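Local coordinates for initiator protein NS1 (Human bocavirus, PDB 4KW3) that probably binds the viral replication origin, nicks one DNA strand and unwinds the duplex to start rolling-circle replication, here as its N-terminal origin-recognition and nickase domain, at residues Q106-E111 against L213-C218; H115-V120 against K209-P214; S243-N248 against H255-Y260. One frame throughout, in Å; residues are numbered along the deposited sequence.

Contact 1 (Q106-E111 against L213-C218); sequences QSELGE and LPKNRC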
loop_
_atom_site.group_PDB
_atom_site.type_symbol
_atom_site.label_atom_id
_atom_site.label_comp_id
_atom_site.label_asym_id
_atom_site.label_seq_id
_atom_site.Cartn_x
_atom_site.Cartn_y
_atom_site.Cartn_z
ATOM N N GLN A 106 2.821 -0.438 -2.172
ATOM C CA GLN A 106 2.979 0.749 -1.349
ATOM C C GLN A 106 1.617 1.363 -1.017
ATOM O O GLN A 106 0.847 1.729 -1.909
ATOM C CB GLN A 106 3.853 1.776 -2.055
ATOM C CG GLN A 106 4.097 3.056 -1.262
ATOM C CD GLN A 106 5.268 3.855 -1.812
ATOM O OE1 GLN A 106 6.424 3.414 -1.748
ATOM N NE2 GLN A 106 4.976 5.026 -2.370
ATOM N N SER A 107 1.339 1.487 0.275
ATOM C CA SER A 107 0.127 2.145 0.762
ATOM C C SER A 107 0.369 3.645 0.970
ATOM O O SER A 107 1.470 4.061 1.294
ATOM C CB SER A 107 -0.335 1.493 2.061
ATOM O OG SER A 107 0.721 1.454 3.006
ATOM N N GLU A 108 -0.666 4.450 0.765
ATOM C CA GLU A 108 -0.545 5.892 0.862
ATOM C C GLU A 108 -1.822 6.496 1.418
ATOM O O GLU A 108 -2.911 6.191 0.956
ATOM C CB GLU A 108 -0.231 6.499 -0.503
ATOM C CG GLU A 108 -0.553 7.995 -0.650
ATOM C CD GLU A 108 -0.196 8.549 -2.037
ATOM O OE1 GLU A 108 0.400 7.804 -2.847
ATOM O OE2 GLU A 108 -0.515 9.725 -2.325
ATOM N N LEU A 109 -1.676 7.364 2.409
ATOM C CA LEU A 109 -2.797 8.127 2.919
ATOM C C LEU A 109 -2.894 9.368 2.063
ATOM O O LEU A 109 -2.229 10.366 2.340
ATOM C CB LEU A 109 -2.526 8.532 4.363
ATOM C CG LEU A 109 -2.800 7.470 5.433
ATOM C CD1 LEU A 109 -2.109 6.154 5.179
ATOM C CD2 LEU A 109 -2.376 7.988 6.756
ATOM N N GLY A 110 -3.742 9.328 1.044
ATOM C CA GLY A 110 -3.835 10.439 0.120
ATOM C C GLY A 110 -4.645 11.625 0.627
ATOM O O GLY A 110 -5.277 11.570 1.684
ATOM N N GLU A 111 -4.630 12.704 -0.148
ATOM C CA GLU A 111 -5.418 13.883 0.167
ATOM C C GLU A 111 -6.878 13.450 0.247
ATOM O O GLU A 111 -7.599 13.821 1.179
ATOM C CB GLU A 111 -5.222 14.934 -0.923
ATOM C CG GLU A 111 -6.115 16.146 -0.807
ATOM C CD GLU A 111 -5.727 17.031 0.365
ATOM O OE1 GLU A 111 -4.556 16.961 0.799
ATOM O OE2 GLU A 111 -6.585 17.808 0.840
ATOM N N LEU A 213 9.176 5.934 -4.758
ATOM C CA LEU A 213 10.218 6.179 -3.761
ATOM C C LEU A 213 10.307 7.598 -3.196
ATOM O O LEU A 213 10.322 7.782 -1.976
ATOM C CB LEU A 213 11.588 5.733 -4.270
ATOM C CG LEU A 213 11.831 4.237 -4.125
ATOM C CD1 LEU A 213 13.293 3.961 -4.322
ATOM C CD2 LEU A 213 11.342 3.770 -2.756
ATOM N N PRO A 214 10.338 8.615 -4.067
ATOM C CA PRO A 214 10.661 9.925 -3.477
ATOM C C PRO A 214 9.460 10.627 -2.847
ATOM O O PRO A 214 9.027 11.684 -3.280
ATOM C CB PRO A 214 11.231 10.703 -4.663
ATOM C CG PRO A 214 10.562 10.111 -5.861
ATOM C CD PRO A 214 10.197 8.679 -5.535
ATOM N N LYS A 215 8.933 10.005 -1.803
ATOM C CA LYS A 215 7.852 10.584 -1.024
ATOM C C LYS A 215 8.255 10.576 0.449
ATOM O O LYS A 215 9.080 9.764 0.875
ATOM C CB LYS A 215 6.558 9.791 -1.227
ATOM C CG LYS A 215 6.106 9.707 -2.668
ATOM C CD LYS A 215 4.786 8.984 -2.784
ATOM C CE LYS A 215 4.319 8.896 -4.231
ATOM N NZ LYS A 215 2.870 8.556 -4.310
ATOM N N ASN A 216 7.678 11.474 1.235
ATOM C CA ASN A 216 7.934 11.441 2.670
ATOM C C ASN A 216 6.877 10.568 3.324
ATOM O O ASN A 216 5.811 10.338 2.750
ATOM C CB ASN A 216 7.943 12.847 3.251
ATOM C CG ASN A 216 9.004 13.727 2.608
ATOM O OD1 ASN A 216 10.148 13.295 2.411
ATOM N ND2 ASN A 216 8.644 14.972 2.294
ATOM N N ARG A 217 7.194 10.030 4.496
ATOM C CA ARG A 217 6.249 9.185 5.194
ATOM C C ARG A 217 5.236 9.950 6.012
ATOM O O ARG A 217 5.582 10.927 6.688
ATOM C CB ARG A 217 6.952 8.190 6.114
ATOM C CG ARG A 217 5.990 7.108 6.599
ATOM C CD ARG A 217 6.671 6.016 7.358
ATOM N NE ARG A 217 7.270 6.509 8.576
ATOM C CZ ARG A 217 7.616 5.720 9.579
ATOM N NH1 ARG A 217 7.389 4.425 9.459
ATOM N NH2 ARG A 217 8.172 6.220 10.685
ATOM N N CYS A 218 3.996 9.461 5.972
ATOM C CA CYS A 218 2.969 9.894 6.895
ATOM C C CYS A 218 2.043 8.720 7.234
ATOM O O CYS A 218 1.408 8.160 6.350
ATOM C CB CYS A 218 2.169 11.035 6.287
ATOM S SG CYS A 218 0.904 11.592 7.382
#

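Contact 2 (H115-V120 against K209-P214); sequences HCHIIV and KNYLLP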
loop_
_atom_site.group_PDB
_atom_site.type_symbol
_atom_site.label_atom_id
_atom_site.label_comp_id
_atom_site.label_asym_id
_atom_site.label_seq_id
_atom_site.Cartn_x
_atom_site.Cartn_y
_atom_site.Cartn_z
ATOM N N HIS A 115 -5.020 4.607 -0.541
ATOM C CA HIS A 115 -4.788 3.644 -1.604
ATOM C C HIS A 115 -3.503 2.832 -1.522
ATOM O O HIS A 115 -2.593 3.151 -0.780
ATOM C CB HIS A 115 -4.966 4.286 -2.994
ATOM C CG HIS A 115 -4.153 5.512 -3.217
ATOM N ND1 HIS A 115 -4.672 6.637 -3.819
ATOM C CD2 HIS A 115 -2.851 5.781 -2.969
ATOM C CE1 HIS A 115 -3.733 7.564 -3.890
ATOM N NE2 HIS A 115 -2.615 7.067 -3.390
ATOM N N CYS A 116 -3.460 1.755 -2.288
ATOM C CA CYS A 116 -2.225 1.029 -2.487
ATOM C C CYS A 116 -1.886 0.999 -3.971
ATOM O O CYS A 116 -2.769 0.797 -4.815
ATOM C CB CYS A 116 -2.377 -0.397 -2.005
ATOM S SG CYS A 116 -2.427 -0.525 -0.257
ATOM N N HIS A 117 -0.608 1.180 -4.279
ATOM C CA HIS A 117 -0.097 0.903 -5.613
ATOM C C HIS A 117 0.532 -0.471 -5.555
ATOM O O HIS A 117 1.228 -0.803 -4.571
ATOM C CB HIS A 117 0.954 1.917 -6.025
ATOM C CG HIS A 117 0.411 3.286 -6.255
ATOM N ND1 HIS A 117 0.090 3.754 -7.517
ATOM C CD2 HIS A 117 0.117 4.286 -5.387
ATOM C CE1 HIS A 117 -0.366 4.989 -7.414
ATOM N NE2 HIS A 117 -0.362 5.333 -6.134
ATOM N N ILE A 118 0.242 -1.276 -6.578
ATOM C CA ILE A 118 0.819 -2.607 -6.710
ATOM C C ILE A 118 1.521 -2.716 -8.055
ATOM O O ILE A 118 0.899 -2.540 -9.101
ATOM C CB ILE A 118 -0.276 -3.696 -6.674
ATOM C CG1 ILE A 118 -1.136 -3.547 -5.423
ATOM C CG2 ILE A 118 0.312 -5.108 -6.789
ATOM C CD1 ILE A 118 -2.504 -2.999 -5.695
ATOM N N ILE A 119 2.813 -3.005 -8.033
ATOM C CA ILE A 119 3.499 -3.385 -9.260
ATOM C C ILE A 119 3.724 -4.890 -9.195
ATOM O O ILE A 119 4.364 -5.399 -8.274
ATOM C CB ILE A 119 4.859 -2.663 -9.446
ATOM C CG1 ILE A 119 4.710 -1.156 -9.266
ATOM C CG2 ILE A 119 5.417 -2.944 -10.819
ATOM C CD1 ILE A 119 6.016 -0.459 -9.128
ATOM N N VAL A 120 3.181 -5.602 -10.168
ATOM C CA VAL A 120 3.320 -7.044 -10.196
ATOM C C VAL A 120 3.702 -7.558 -11.591
ATOM O O VAL A 120 3.180 -7.092 -12.624
ATOM C CB VAL A 120 2.039 -7.717 -9.687
ATOM C CG1 VAL A 120 0.802 -7.150 -10.402
ATOM C CG2 VAL A 120 2.139 -9.212 -9.835
ATOM N N LYS A 209 11.285 3.760 -8.699
ATOM C CA LYS A 209 12.325 4.695 -8.298
ATOM C C LYS A 209 11.860 6.135 -8.423
ATOM O O LYS A 209 12.090 6.947 -7.514
ATOM C CB LYS A 209 13.586 4.509 -9.140
ATOM C CG LYS A 209 14.722 5.436 -8.720
ATOM C CD LYS A 209 15.807 5.607 -9.787
ATOM C CE LYS A 209 15.312 6.437 -10.929
ATOM N NZ LYS A 209 16.410 6.868 -11.843
ATOM N N ASN A 210 11.172 6.444 -9.528
ATOM C CA ASN A 210 10.837 7.832 -9.798
ATOM C C ASN A 210 9.507 8.315 -9.264
ATOM O O ASN A 210 9.386 9.499 -8.940
ATOM C CB ASN A 210 10.942 8.142 -11.297
ATOM C CG ASN A 210 12.355 8.135 -11.756
ATOM O OD1 ASN A 210 13.233 8.583 -11.024
ATOM N ND2 ASN A 210 12.609 7.587 -12.939
ATOM N N TYR A 211 8.537 7.418 -9.112
ATOM C CA TYR A 211 7.230 7.876 -8.670
ATOM C C TYR A 211 6.896 7.403 -7.250
ATOM O O TYR A 211 6.386 8.175 -6.466
ATOM C CB TYR A 211 6.079 7.534 -9.662
ATOM C CG TYR A 211 4.750 7.911 -9.035
ATOM C CD1 TYR A 211 4.295 9.239 -9.059
ATOM C CD2 TYR A 211 3.984 6.963 -8.341
ATOM C CE1 TYR A 211 3.109 9.606 -8.424
ATOM C CE2 TYR A 211 2.797 7.323 -7.705
ATOM C CZ TYR A 211 2.370 8.651 -7.747
ATOM O OH TYR A 211 1.197 9.020 -7.119
ATOM N N LEU A 212 7.237 6.174 -6.889
ATOM C CA LEU A 212 6.861 5.659 -5.566
ATOM C C LEU A 212 7.879 6.018 -4.454
ATOM O O LEU A 212 7.485 6.383 -3.347
ATOM C CB LEU A 212 6.638 4.150 -5.628
ATOM C CG LEU A 212 5.437 3.653 -6.449
ATOM C CD1 LEU A 212 5.374 2.134 -6.403
ATOM C CD2 LEU A 212 4.118 4.251 -5.921
ATOM N N LEU A 213 9.176 5.934 -4.758
ATOM C CA LEU A 213 10.218 6.179 -3.761
ATOM C C LEU A 213 10.307 7.598 -3.196
ATOM O O LEU A 213 10.322 7.782 -1.976
ATOM C CB LEU A 213 11.588 5.733 -4.270
ATOM C CG LEU A 213 11.831 4.237 -4.125
ATOM C CD1 LEU A 213 13.293 3.961 -4.322
ATOM C CD2 LEU A 213 11.342 3.770 -2.756
ATOM N N PRO A 214 10.338 8.615 -4.067
ATOM C CA PRO A 214 10.661 9.925 -3.477
ATOM C C PRO A 214 9.460 10.627 -2.847
ATOM O O PRO A 214 9.027 11.684 -3.280
ATOM C CB PRO A 214 11.231 10.703 -4.663
ATOM C CG PRO A 214 10.562 10.111 -5.861
ATOM C CD PRO A 214 10.197 8.679 -5.535
#

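Contact 3 (S243-N248 against H255-Y260); sequences SHTLIN and HYRKNY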
loop_
_atom_site.group_PDB
_atom_site.type_symbol
_atom_site.label_atom_id
_atom_site.label_comp_id
_atom_site.label_asym_id
_atom_site.label_seq_id
_atom_site.Cartn_x
_atom_site.Cartn_y
_atom_site.Cartn_z
ATOM N N SER A 243 2.806 5.444 3.302
ATOM C CA SER A 243 2.634 4.900 4.640
ATOM C C SER A 243 3.586 3.741 4.894
ATOM O O SER A 243 4.211 3.667 5.951
ATOM C CB SER A 243 1.189 4.443 4.842
ATOM O OG SER A 243 1.085 3.721 6.042
ATOM N N HIS A 244 3.681 2.842 3.919
ATOM C CA HIS A 244 4.450 1.604 4.064
ATOM C C HIS A 244 4.754 0.987 2.715
ATOM O O HIS A 244 3.941 1.041 1.803
ATOM C CB HIS A 244 3.672 0.592 4.894
ATOM C CG HIS A 244 4.508 -0.542 5.391
ATOM N ND1 HIS A 244 5.459 -0.386 6.374
ATOM C CD2 HIS A 244 4.541 -1.848 5.038
ATOM C CE1 HIS A 244 6.042 -1.544 6.606
ATOM N NE2 HIS A 244 5.496 -2.448 5.815
ATOM N N THR A 245 5.928 0.388 2.592
ATOM C CA THR A 245 6.387 -0.133 1.309
ATOM C C THR A 245 6.910 -1.554 1.435
ATOM O O THR A 245 7.778 -1.831 2.264
ATOM C CB THR A 245 7.472 0.785 0.743
ATOM O OG1 THR A 245 6.889 2.061 0.563
ATOM C CG2 THR A 245 7.957 0.319 -0.611
ATOM N N LEU A 246 6.358 -2.455 0.631
ATOM C CA LEU A 246 6.819 -3.848 0.617
ATOM C C LEU A 246 7.472 -4.187 -0.711
ATOM O O LEU A 246 6.888 -3.972 -1.776
ATOM C CB LEU A 246 5.672 -4.807 0.899
ATOM C CG LEU A 246 5.196 -4.824 2.354
ATOM C CD1 LEU A 246 3.934 -5.670 2.494
ATOM C CD2 LEU A 246 6.315 -5.361 3.252
ATOM N N ILE A 247 8.709 -4.664 -0.647
ATOM C CA ILE A 247 9.390 -5.158 -1.833
ATOM C C ILE A 247 9.555 -6.675 -1.701
ATOM O O ILE A 247 10.313 -7.156 -0.858
ATOM C CB ILE A 247 10.753 -4.485 -2.026
ATOM C CG1 ILE A 247 10.600 -2.970 -1.941
ATOM C CG2 ILE A 247 11.376 -4.891 -3.373
ATOM C CD1 ILE A 247 11.902 -2.225 -1.921
ATOM N N ASN A 248 8.832 -7.413 -2.533
ATOM C CA ASN A 248 8.844 -8.870 -2.505
ATOM C C ASN A 248 8.724 -9.442 -1.106
ATOM O O ASN A 248 9.474 -10.351 -0.726
ATOM C CB ASN A 248 10.083 -9.411 -3.229
ATOM C CG ASN A 248 9.922 -9.390 -4.757
ATOM O OD1 ASN A 248 8.825 -9.596 -5.281
ATOM N ND2 ASN A 248 11.006 -9.119 -5.465
ATOM N N HIS A 255 14.140 4.376 7.634
ATOM C CA HIS A 255 15.446 5.029 7.776
ATOM C C HIS A 255 16.429 4.727 6.631
ATOM O O HIS A 255 17.453 5.373 6.522
ATOM C CB HIS A 255 16.072 4.713 9.141
ATOM C CG HIS A 255 16.313 3.260 9.360
ATOM N ND1 HIS A 255 15.359 2.421 9.901
ATOM C CD2 HIS A 255 17.393 2.486 9.099
ATOM C CE1 HIS A 255 15.844 1.193 9.964
ATOM N NE2 HIS A 255 17.076 1.204 9.482
ATOM N N TYR A 256 16.091 3.784 5.757
ATOM C CA TYR A 256 16.927 3.489 4.600
ATOM C C TYR A 256 16.341 4.026 3.291
ATOM O O TYR A 256 16.984 3.872 2.248
ATOM C CB TYR A 256 17.125 1.975 4.437
ATOM C CG TYR A 256 17.887 1.283 5.542
ATOM C CD1 TYR A 256 18.983 1.884 6.148
ATOM C CD2 TYR A 256 17.496 0.022 5.995
ATOM C CE1 TYR A 256 19.684 1.241 7.167
ATOM C CE2 TYR A 256 18.185 -0.626 7.012
ATOM C CZ TYR A 256 19.279 -0.012 7.593
ATOM O OH TYR A 256 19.969 -0.653 8.602
ATOM N N ARG A 257 15.126 4.594 3.320
ATOM C CA ARG A 257 14.404 4.918 2.056
ATOM C C ARG A 257 15.263 5.797 1.133
ATOM O O ARG A 257 15.540 5.424 -0.005
ATOM C CB ARG A 257 12.955 5.499 2.247
ATOM C CG ARG A 257 12.234 5.839 0.904
ATOM C CD ARG A 257 10.787 6.419 0.991
ATOM N NE ARG A 257 9.827 5.346 1.108
ATOM C CZ ARG A 257 8.900 5.011 0.217
ATOM N NH1 ARG A 257 8.697 5.688 -0.902
ATOM N NH2 ARG A 257 8.125 3.988 0.492
ATOM N N LYS A 258 15.720 6.943 1.632
ATOM C CA LYS A 258 16.437 7.878 0.778
ATOM C C LYS A 258 17.727 7.265 0.236
ATOM O O LYS A 258 18.074 7.477 -0.931
ATOM C CB LYS A 258 16.707 9.200 1.488
ATOM C CG LYS A 258 17.287 10.240 0.580
ATOM C CD LYS A 258 16.273 11.315 0.261
ATOM C CE LYS A 258 16.807 12.680 0.642
ATOM N NZ LYS A 258 18.016 12.993 -0.155
ATOM N N ASN A 259 18.426 6.494 1.062
ATOM C CA ASN A 259 19.624 5.837 0.567
ATOM C C ASN A 259 19.305 4.759 -0.469
ATOM O O ASN A 259 19.998 4.631 -1.484
ATOM C CB ASN A 259 20.467 5.270 1.710
ATOM C CG ASN A 259 21.778 4.690 1.220
ATOM O OD1 ASN A 259 22.194 3.612 1.645
ATOM N ND2 ASN A 259 22.425 5.392 0.293
ATOM N N TYR A 260 18.240 4.006 -0.222
ATOM C CA TYR A 260 17.749 2.999 -1.177
ATOM C C TYR A 260 17.498 3.640 -2.533
ATOM O O TYR A 260 17.977 3.148 -3.550
ATOM C CB TYR A 260 16.466 2.365 -0.654
ATOM C CG TYR A 260 16.113 1.048 -1.273
ATOM C CD1 TYR A 260 15.461 0.985 -2.504
ATOM C CD2 TYR A 260 16.359 -0.143 -0.596
ATOM C CE1 TYR A 260 15.093 -0.230 -3.059
ATOM C CE2 TYR A 260 16.012 -1.350 -1.137
ATOM C CZ TYR A 260 15.378 -1.397 -2.376
ATOM O OH TYR A 260 15.028 -2.619 -2.909
#

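Contact 1 (Q106-E111 against L213-C218)
Lys215, from the predicted RCR-3 motif, meets Glu108 and Gln106 of strand 101-109 in the central sheet of an HUH-type (Rep-clan) nickase domain. The close-packed part is here. Glu108 keeps its carboxylate at the end of an extended chain, and Lys215, equally stretched, crosses it at about a right angle. Their salt bridge joins Glu108 OE1 to Lys215 NZ at 3.0 Å, though as a hydrogen bond its geometry is weak. CG of Lys215 lies beside its backbone N (chi1 -58°), and from there the straight chain carries NZ across to the strand. NZ also has a weak bond to Tyr211 OH, linking the predicted nucleophile to Glu108, a predicted metal ligand. Gln106 slants across the same lysine: its NE2 sits 4.0 Å from Lys215 CD and donates to Leu212 O, while its other end is taken by Thr245 and Arg257.

Away from this polar knot the contact thins. Strand 241-247 runs between strands 101-109 and 216-217, pairing with both, so the two segments share no backbone bonds. Past Leu109, Glu111 is exposed and poorly ordered. On the other segment, Pro214, partly exposed, centres an inverse gamma turn just before Lys215. What remains at the Leu109 end is one light touch, Leu109 CD2 set 3.8 Å from Cys218 O.

Contact 2 (H115-V120 against K209-P214)
The imidazole of His117 has Leu212 and Tyr211 over one and the same face, each at its own end of the ring. Leu212 CD2 covers the CG end in a CH-pi contact, 4.2 Å from the centroid of the His117 ring. Beside it, Tyr211 turns its ring edge to that face in an offset edge-to-face pair with the planes at 63°; its CE2 comes to 3.9 Å from His117 CE1. Further out, Phe207 meets the Tyr211 ring at a shallow angle.

Leucine branching splits the work. While CD2 lies on the imidazole, CD1 of Leu212 meets CD1 of Ile119 tip to tip at 3.8 Å, so Leu212 bridges His117 and Ile119, two residues of strand 114-122 that point toward it. Tyr211 gets there by swinging CG away from its own N (chi1 174°), which sends its ring toward the CE1 end of the imidazole. His117, for its part, also touches Val19 of the neighbouring strand 15-21.

His115 and His117 are predicted metal ligands on either side of Cys116 in RCR-2, and Tyr211 is the predicted nuclease residue of RCR-3. A histidine pair on a central strand facing a tyrosine on a helix marks the HUH endonuclease active site.

Contact 3 (S243-N248 against H255-Y260)
Arg257 and Tyr260 both have a first torsion near 180°, and this sends the two side chains off helix 257-268 toward strand 241-247. Arg257 runs straight from there (chi1 179°) until it bends at chi3 (-84°), and the bend turns its guanidinium in among the ends of Thr245 and Gln106. Tyr260 (chi1 -161°) leaves one turn later and reaches for Ile247.

Thr245 and Arg257 cross at about a right angle, but how closely they meet is doubtful, because the modelled separation of Thr245 OG1 and Arg257 NH2 is too short to be real and no direct bond between them can be trusted. Both have Gln106 OE1 as a hydrogen-bond partner. The other nitrogen, Arg257 NH1, bonds to Leu213 O and weakly to Leu212 O, and Tyr242 adds a cation-pi contact. Thus one buried arginine ties a sheet glutamine to the carbonyls of Leu212 and Leu213.

In the fold this is one side of an alpha/beta sandwich. Strand 241-247 turns back through the short antiparallel strand 250-251, and the chain then enters helix 257-268, which covers the sheet face carrying Thr245 and Ile247. His244 and Leu246 point to the opposite face and pack on helix 74-94.

Ile247 and Tyr260 approach from opposite directions. CD1 of Ile247 lies 3.6 Å from Tyr260 CZ, meeting the ring obliquely. The phenol oxygen itself is bonded to Ile8 N of the N-terminal segment, and Phe208 of helix 204-212 touches Thr245, Ile247 and Tyr260 alike.

How the contacts relate
Contacts 1 and 2 have centres about 9 Å apart, and contact 3 lies about 11 Å from the centre of each. All three start from the same mixed sheet, in which 101-109 pairs with 114-122 on one side and 241-247 on the other. Along the chain, 106-111 and 115-120 follow each other, the overlapping segments 209-214 and 213-218 come next, and contact 3 opens after both have closed. Contacts 1 and 2 thus bring the predicted metal ligands and the RCR-3 residues, far apart in sequence, into what is probably one nickase site. Contact 3 lies beside it on the same face of the sheet, joined to segment 209-214 where Leu213 packs against Tyr260.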